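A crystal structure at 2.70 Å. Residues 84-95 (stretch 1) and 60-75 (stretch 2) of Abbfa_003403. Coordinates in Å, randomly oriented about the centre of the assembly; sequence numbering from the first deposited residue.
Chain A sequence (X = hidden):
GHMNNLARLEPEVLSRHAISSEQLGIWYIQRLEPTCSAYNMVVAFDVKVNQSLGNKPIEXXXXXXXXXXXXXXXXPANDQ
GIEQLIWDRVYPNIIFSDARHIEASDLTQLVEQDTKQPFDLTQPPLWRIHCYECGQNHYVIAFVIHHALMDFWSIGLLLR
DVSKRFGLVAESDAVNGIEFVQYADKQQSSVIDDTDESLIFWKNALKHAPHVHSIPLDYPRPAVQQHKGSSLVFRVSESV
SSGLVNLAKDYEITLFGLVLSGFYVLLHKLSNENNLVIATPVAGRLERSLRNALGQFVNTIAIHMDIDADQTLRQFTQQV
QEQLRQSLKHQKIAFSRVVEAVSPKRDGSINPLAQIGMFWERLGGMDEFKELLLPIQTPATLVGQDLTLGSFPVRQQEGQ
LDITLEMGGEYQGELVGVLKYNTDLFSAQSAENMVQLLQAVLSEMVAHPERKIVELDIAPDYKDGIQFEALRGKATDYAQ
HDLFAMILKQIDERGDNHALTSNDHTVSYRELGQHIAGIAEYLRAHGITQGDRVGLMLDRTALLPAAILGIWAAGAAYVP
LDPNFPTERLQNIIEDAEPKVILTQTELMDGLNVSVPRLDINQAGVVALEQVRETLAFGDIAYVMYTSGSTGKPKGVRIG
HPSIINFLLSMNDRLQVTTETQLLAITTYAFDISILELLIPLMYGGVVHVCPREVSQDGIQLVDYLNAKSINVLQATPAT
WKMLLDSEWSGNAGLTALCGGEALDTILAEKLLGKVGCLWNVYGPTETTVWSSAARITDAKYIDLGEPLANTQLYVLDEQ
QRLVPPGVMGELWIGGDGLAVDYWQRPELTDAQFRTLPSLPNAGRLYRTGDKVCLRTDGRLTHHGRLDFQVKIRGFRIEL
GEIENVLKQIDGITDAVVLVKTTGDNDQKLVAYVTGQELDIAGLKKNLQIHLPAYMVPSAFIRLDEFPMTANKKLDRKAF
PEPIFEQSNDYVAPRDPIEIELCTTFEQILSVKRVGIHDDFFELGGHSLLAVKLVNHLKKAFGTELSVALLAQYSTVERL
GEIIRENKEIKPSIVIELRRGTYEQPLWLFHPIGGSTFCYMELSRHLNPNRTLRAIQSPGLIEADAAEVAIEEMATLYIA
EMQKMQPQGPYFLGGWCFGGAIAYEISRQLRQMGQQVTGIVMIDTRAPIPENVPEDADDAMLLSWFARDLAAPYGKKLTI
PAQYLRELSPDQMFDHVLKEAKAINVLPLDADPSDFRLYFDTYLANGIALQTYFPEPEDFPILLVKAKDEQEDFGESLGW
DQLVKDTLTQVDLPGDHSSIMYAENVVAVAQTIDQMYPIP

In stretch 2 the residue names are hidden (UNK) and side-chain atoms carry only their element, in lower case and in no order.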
# COMPACT_ATOMS: atom_id res chain seq x y z
N GLN A 84 -24.42 10.74 -21.29
CA GLN A 84 -23.80 11.21 -22.54
C GLN A 84 -24.68 12.29 -23.13
O GLN A 84 -25.88 12.07 -23.35
CB GLN A 84 -23.67 10.09 -23.57
CG GLN A 84 -22.59 9.10 -23.32
CD GLN A 84 -22.52 8.05 -24.40
OE1 GLN A 84 -21.51 7.92 -25.09
NE2 GLN A 84 -23.59 7.27 -24.55
N LEU A 85 -24.11 13.45 -23.42
CA LEU A 85 -24.87 14.48 -24.11
C LEU A 85 -24.36 14.62 -25.56
O LEU A 85 -23.15 14.71 -25.80
CB LEU A 85 -24.75 15.81 -23.38
CG LEU A 85 -25.02 15.90 -21.88
CD1 LEU A 85 -24.97 17.36 -21.43
CD2 LEU A 85 -26.35 15.26 -21.49
N ILE A 86 -25.29 14.63 -26.52
CA ILE A 86 -24.94 15.01 -27.89
C ILE A 86 -25.20 16.50 -28.10
O ILE A 86 -26.34 16.94 -28.15
CB ILE A 86 -25.73 14.20 -28.94
CG1 ILE A 86 -25.33 12.72 -28.91
CG2 ILE A 86 -25.45 14.76 -30.31
CD1 ILE A 86 -26.29 11.82 -29.66
N TRP A 87 -24.12 17.28 -28.19
CA TRP A 87 -24.22 18.71 -28.47
C TRP A 87 -24.49 18.95 -29.95
O TRP A 87 -23.98 18.22 -30.79
CB TRP A 87 -22.93 19.41 -28.05
CG TRP A 87 -22.68 19.34 -26.60
CD1 TRP A 87 -22.01 18.36 -25.93
CD2 TRP A 87 -23.09 20.29 -25.61
NE1 TRP A 87 -21.98 18.64 -24.58
CE2 TRP A 87 -22.64 19.82 -24.36
CE3 TRP A 87 -23.79 21.50 -25.67
CZ2 TRP A 87 -22.87 20.52 -23.18
CZ3 TRP A 87 -24.02 22.18 -24.49
CH2 TRP A 87 -23.56 21.69 -23.26
N ASP A 88 -25.26 19.98 -30.28
CA ASP A 88 -25.53 20.28 -31.68
C ASP A 88 -24.25 20.66 -32.41
O ASP A 88 -24.13 20.48 -33.63
CB ASP A 88 -26.57 21.40 -31.82
CG ASP A 88 -26.07 22.74 -31.29
OD1 ASP A 88 -25.13 22.76 -30.46
OD2 ASP A 88 -26.65 23.78 -31.68
N ARG A 89 -23.28 21.20 -31.66
CA ARG A 89 -22.00 21.59 -32.24
C ARG A 89 -20.93 21.76 -31.17
O ARG A 89 -21.23 22.11 -30.03
CB ARG A 89 -22.15 22.87 -33.04
CG ARG A 89 -22.39 24.08 -32.19
CD ARG A 89 -22.56 25.31 -33.04
NE ARG A 89 -23.73 25.26 -33.92
CZ ARG A 89 -24.94 25.73 -33.61
NH1 ARG A 89 -25.16 26.26 -32.41
NH2 ARG A 89 -25.94 25.64 -34.49
N VAL A 90 -19.69 21.51 -31.55
CA VAL A 90 -18.55 21.62 -30.64
C VAL A 90 -17.45 22.44 -31.31
O VAL A 90 -17.20 22.28 -32.51
CB VAL A 90 -18.01 20.23 -30.27
CG1 VAL A 90 -16.82 20.37 -29.36
CG2 VAL A 90 -19.07 19.42 -29.59
N TYR A 91 -16.80 23.33 -30.58
CA TYR A 91 -15.67 24.01 -31.20
C TYR A 91 -14.50 23.03 -31.13
O TYR A 91 -14.16 22.54 -30.07
CB TYR A 91 -15.36 25.35 -30.52
CG TYR A 91 -14.35 26.20 -31.30
CD1 TYR A 91 -14.70 26.80 -32.51
CD2 TYR A 91 -13.05 26.41 -30.82
CE1 TYR A 91 -13.79 27.57 -33.22
CE2 TYR A 91 -12.14 27.19 -31.52
CZ TYR A 91 -12.51 27.76 -32.72
OH TYR A 91 -11.62 28.53 -33.43
N PRO A 92 -13.91 22.71 -32.29
CA PRO A 92 -12.84 21.71 -32.31
C PRO A 92 -11.65 22.21 -31.55
O PRO A 92 -11.37 23.41 -31.57
CB PRO A 92 -12.50 21.56 -33.80
CG PRO A 92 -13.68 22.16 -34.53
CD PRO A 92 -14.19 23.24 -33.63
N ASN A 93 -10.96 21.30 -30.88
CA ASN A 93 -9.74 21.63 -30.17
C ASN A 93 -8.54 21.18 -31.00
O ASN A 93 -8.03 20.05 -30.88
CB ASN A 93 -9.74 20.99 -28.79
CG ASN A 93 -8.57 21.41 -27.96
OD1 ASN A 93 -7.73 22.18 -28.43
ND2 ASN A 93 -8.49 20.93 -26.73
N ILE A 94 -8.10 22.09 -31.86
CA ILE A 94 -7.02 21.87 -32.80
C ILE A 94 -5.84 22.79 -32.49
O ILE A 94 -5.94 24.01 -32.68
CB ILE A 94 -7.53 22.08 -34.25
CG1 ILE A 94 -8.59 21.04 -34.56
CG2 ILE A 94 -6.41 21.99 -35.26
CD1 ILE A 94 -8.94 20.98 -36.01
N ILE A 95 -4.75 22.20 -32.01
CA ILE A 95 -3.53 22.92 -31.63
C ILE A 95 -2.53 22.89 -32.78
O ILE A 95 -2.37 21.85 -33.43
CB ILE A 95 -2.86 22.30 -30.40
CG1 ILE A 95 -3.89 21.94 -29.34
CG2 ILE A 95 -1.85 23.27 -29.80
CD1 ILE A 95 -4.64 23.11 -28.86
N UNK A 60 -13.46 19.20 -44.54
CA UNK A 60 -13.68 17.78 -44.26
C UNK A 60 -13.93 17.58 -42.77
O UNK A 60 -14.83 16.84 -42.38
c UNK A 60 -12.49 16.93 -44.74
c UNK A 60 -12.46 16.89 -46.26
c UNK A 60 -11.11 16.51 -46.84
c UNK A 60 -12.56 15.52 -44.17
N UNK A 61 -13.13 18.25 -41.94
CA UNK A 61 -13.37 18.32 -40.50
C UNK A 61 -14.83 18.65 -40.17
O UNK A 61 -15.48 17.92 -39.41
c UNK A 61 -11.91 20.71 -37.79
c UNK A 61 -12.50 18.31 -37.60
c UNK A 61 -12.74 19.58 -38.36
c UNK A 61 -12.46 19.36 -39.85
N UNK A 62 -15.33 19.74 -40.73
CA UNK A 62 -16.70 20.18 -40.48
C UNK A 62 -17.74 19.16 -40.94
O UNK A 62 -18.79 19.03 -40.33
c UNK A 62 -16.97 21.52 -41.16
o UNK A 62 -16.86 24.04 -42.32
o UNK A 62 -16.61 25.10 -40.42
c UNK A 62 -16.50 22.72 -40.35
c UNK A 62 -16.67 24.05 -41.08
N UNK A 63 -17.42 18.44 -42.01
CA UNK A 63 -18.35 17.45 -42.57
C UNK A 63 -18.40 16.20 -41.70
O UNK A 63 -19.47 15.61 -41.50
c UNK A 63 -17.95 17.09 -43.98
N UNK A 64 -17.23 15.80 -41.20
CA UNK A 64 -17.14 14.63 -40.35
C UNK A 64 -17.86 14.87 -39.02
O UNK A 64 -18.70 14.06 -38.62
c UNK A 64 -15.09 13.58 -41.32
c UNK A 64 -15.67 14.24 -40.10
c UNK A 64 -15.60 13.29 -38.93
N UNK A 65 -17.54 15.98 -38.36
CA UNK A 65 -18.17 16.36 -37.10
C UNK A 65 -19.71 16.37 -37.18
O UNK A 65 -20.40 16.01 -36.22
s UNK A 65 -16.08 19.44 -35.19
c UNK A 65 -17.68 17.74 -36.65
c UNK A 65 -17.48 19.60 -34.07
c UNK A 65 -16.41 17.76 -35.80
N UNK A 66 -20.23 16.81 -38.32
CA UNK A 66 -21.66 16.87 -38.57
C UNK A 66 -22.28 15.50 -38.80
O UNK A 66 -23.39 15.23 -38.35
n UNK A 66 -23.96 16.88 -41.00
n UNK A 66 -25.49 18.30 -40.53
c UNK A 66 -23.37 17.82 -40.19
c UNK A 66 -21.93 17.76 -39.80
c UNK A 66 -25.23 17.19 -41.19
c UNK A 66 -24.34 18.72 -39.90
N UNK A 67 -21.56 14.62 -39.50
CA UNK A 67 -22.07 13.31 -39.87
C UNK A 67 -22.03 12.26 -38.75
O UNK A 67 -22.79 11.29 -38.78
c UNK A 67 -21.67 13.48 -42.37
c UNK A 67 -21.30 12.77 -41.07
o UNK A 67 -20.96 13.26 -43.38
o UNK A 67 -22.67 14.23 -42.41
N UNK A 68 -21.14 12.46 -37.77
CA UNK A 68 -20.96 11.49 -36.68
C UNK A 68 -21.19 12.15 -35.32
O UNK A 68 -20.26 12.72 -34.73
c UNK A 68 -18.06 10.51 -38.77
o UNK A 68 -18.48 8.65 -41.91
c UNK A 68 -18.75 9.18 -40.66
c UNK A 68 -19.56 10.86 -36.76
c UNK A 68 -19.96 8.91 -40.03
c UNK A 68 -20.22 9.46 -38.77
c UNK A 68 -19.27 10.26 -38.12
c UNK A 68 -17.80 9.98 -40.03
N UNK A 69 -22.43 12.08 -34.82
CA UNK A 69 -22.83 12.73 -33.56
C UNK A 69 -21.95 12.34 -32.37
O UNK A 69 -21.82 13.14 -31.44
c UNK A 69 -23.57 11.43 -35.49
c UNK A 69 -24.26 12.24 -33.36
c UNK A 69 -24.75 11.98 -34.75
N UNK A 70 -21.35 11.16 -32.40
CA UNK A 70 -20.45 10.73 -31.33
C UNK A 70 -19.39 11.77 -31.06
O UNK A 70 -19.06 12.04 -29.91
c UNK A 70 -18.92 8.72 -30.61
c UNK A 70 -18.41 7.42 -31.13
c UNK A 70 -19.70 8.45 -29.35
c UNK A 70 -19.80 9.39 -31.68
N UNK A 71 -18.88 12.37 -32.13
CA UNK A 71 -17.82 13.36 -32.03
C UNK A 71 -18.23 14.65 -31.31
O UNK A 71 -17.39 15.50 -31.04
c UNK A 71 -16.47 12.58 -34.10
c UNK A 71 -15.28 12.20 -33.22
c UNK A 71 -17.30 13.69 -33.43
c UNK A 71 -15.97 13.01 -35.45
N UNK A 72 -19.52 14.80 -31.01
CA UNK A 72 -20.03 15.98 -30.33
C UNK A 72 -20.54 15.63 -28.91
O UNK A 72 -21.41 16.31 -28.35
c UNK A 72 -21.15 16.64 -31.17
c UNK A 72 -23.48 16.29 -34.46
c UNK A 72 -21.76 17.77 -33.45
c UNK A 72 -20.71 17.01 -32.61
n UNK A 72 -23.09 17.13 -33.51
n UNK A 72 -24.70 15.77 -34.42
n UNK A 72 -22.67 15.97 -35.45
N UNK A 73 -19.98 14.58 -28.32
CA UNK A 73 -20.41 14.08 -27.02
C UNK A 73 -19.58 14.62 -25.84
O UNK A 73 -18.38 14.84 -25.97
c UNK A 73 -20.26 11.94 -25.62
c UNK A 73 -21.58 11.97 -27.75
c UNK A 73 -20.37 12.53 -27.02
N UNK A 74 -20.24 14.86 -24.70
CA UNK A 74 -19.57 15.06 -23.42
C UNK A 74 -20.21 14.10 -22.40
O UNK A 74 -21.29 13.57 -22.67
o UNK A 74 -20.90 16.84 -22.32
c UNK A 74 -19.66 16.52 -22.95
N UNK A 75 -19.55 13.85 -21.27
CA UNK A 75 -20.03 12.85 -20.31
C UNK A 75 -20.07 13.39 -18.89
O UNK A 75 -19.24 13.04 -18.05
s UNK A 75 -17.98 9.49 -21.84
c UNK A 75 -17.91 9.26 -23.60
c UNK A 75 -19.15 11.58 -20.36
c UNK A 75 -19.14 10.87 -21.72

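Position 60 has four side-chain carbons, forked at the first, with one arm two carbons long. It is out of reach of stretch 1: Ile 60. Position 61 also has four carbons, but forked at the second. They approach the side chains of Pro 92 and Ile 94. This is Leu 61; its CD2 lies 3.5 Å from Ile 94 CD1.

Position 62 has three carbons, the third carrying two oxygens: Glu 62, exposed. Position 63 has one carbon: Ala 63. Position 64 has one carbon carrying two more: Val 64. None of these three touches stretch 1.

Position 65 is an unbranched chain of two carbons, sulfur and a carbon, directed at Val 90 and Pro 92: Met 65. Its SD is 3.7 Å from Pro 92 CG, and its CE is 3.9 Å from Val 90 CB.

Position 66 has one carbon and a five-membered ring with two nitrogens: His 66. Position 67 has two carbons, the second carrying two oxygens: Asp 67. Position 68 has one carbon and a six-carbon ring bearing an oxygen: Tyr 68. These three make no contact with stretch 1.

Position 69 has three carbons closing a ring onto its own backbone N, near Ile 86: Pro 69. Positions 70 and 71 each have four carbons forked at the second: Leu 70 and Leu 71. In both, the CA-to-CB bond points away from stretch 1.

Position 72 has three carbons, a nitrogen, then a carbon carrying two nitrogens. It reaches the backbone around Trp 87. This is Arg 72. Its NE donates to Trp 87 O at 3.1 Å, while its NH1 makes a very short bond to Met 65 O at 2.4 Å. The side chain thus ties stretch 1 to the helix.

Position 73 has one carbon carrying two more, packed on Ile 86: Val 73. Position 74 has one carbon and one oxygen, facing the Trp 87 ring edge: Ser 74. Trp 87 NE1 donates to its OG at 3.1 Å. Position 75 is unbranched, with two carbons, sulfur and a carbon, ending near Gln 84: Met 75.

Antiparallel strands pair through Leu 85 N to Ser 74 O at 2.9 Å and Ser 74 N to Leu 85 O at 3.1 Å. Trp 87 N to Arg 72 O, also 2.9 Å, extends the ladder. Beyond it, Val 90, Pro 92 and Ile 94 pack against the helix through apolar contacts.

Stretch 2 60-75: ILEAVMHDYPLLRVSM
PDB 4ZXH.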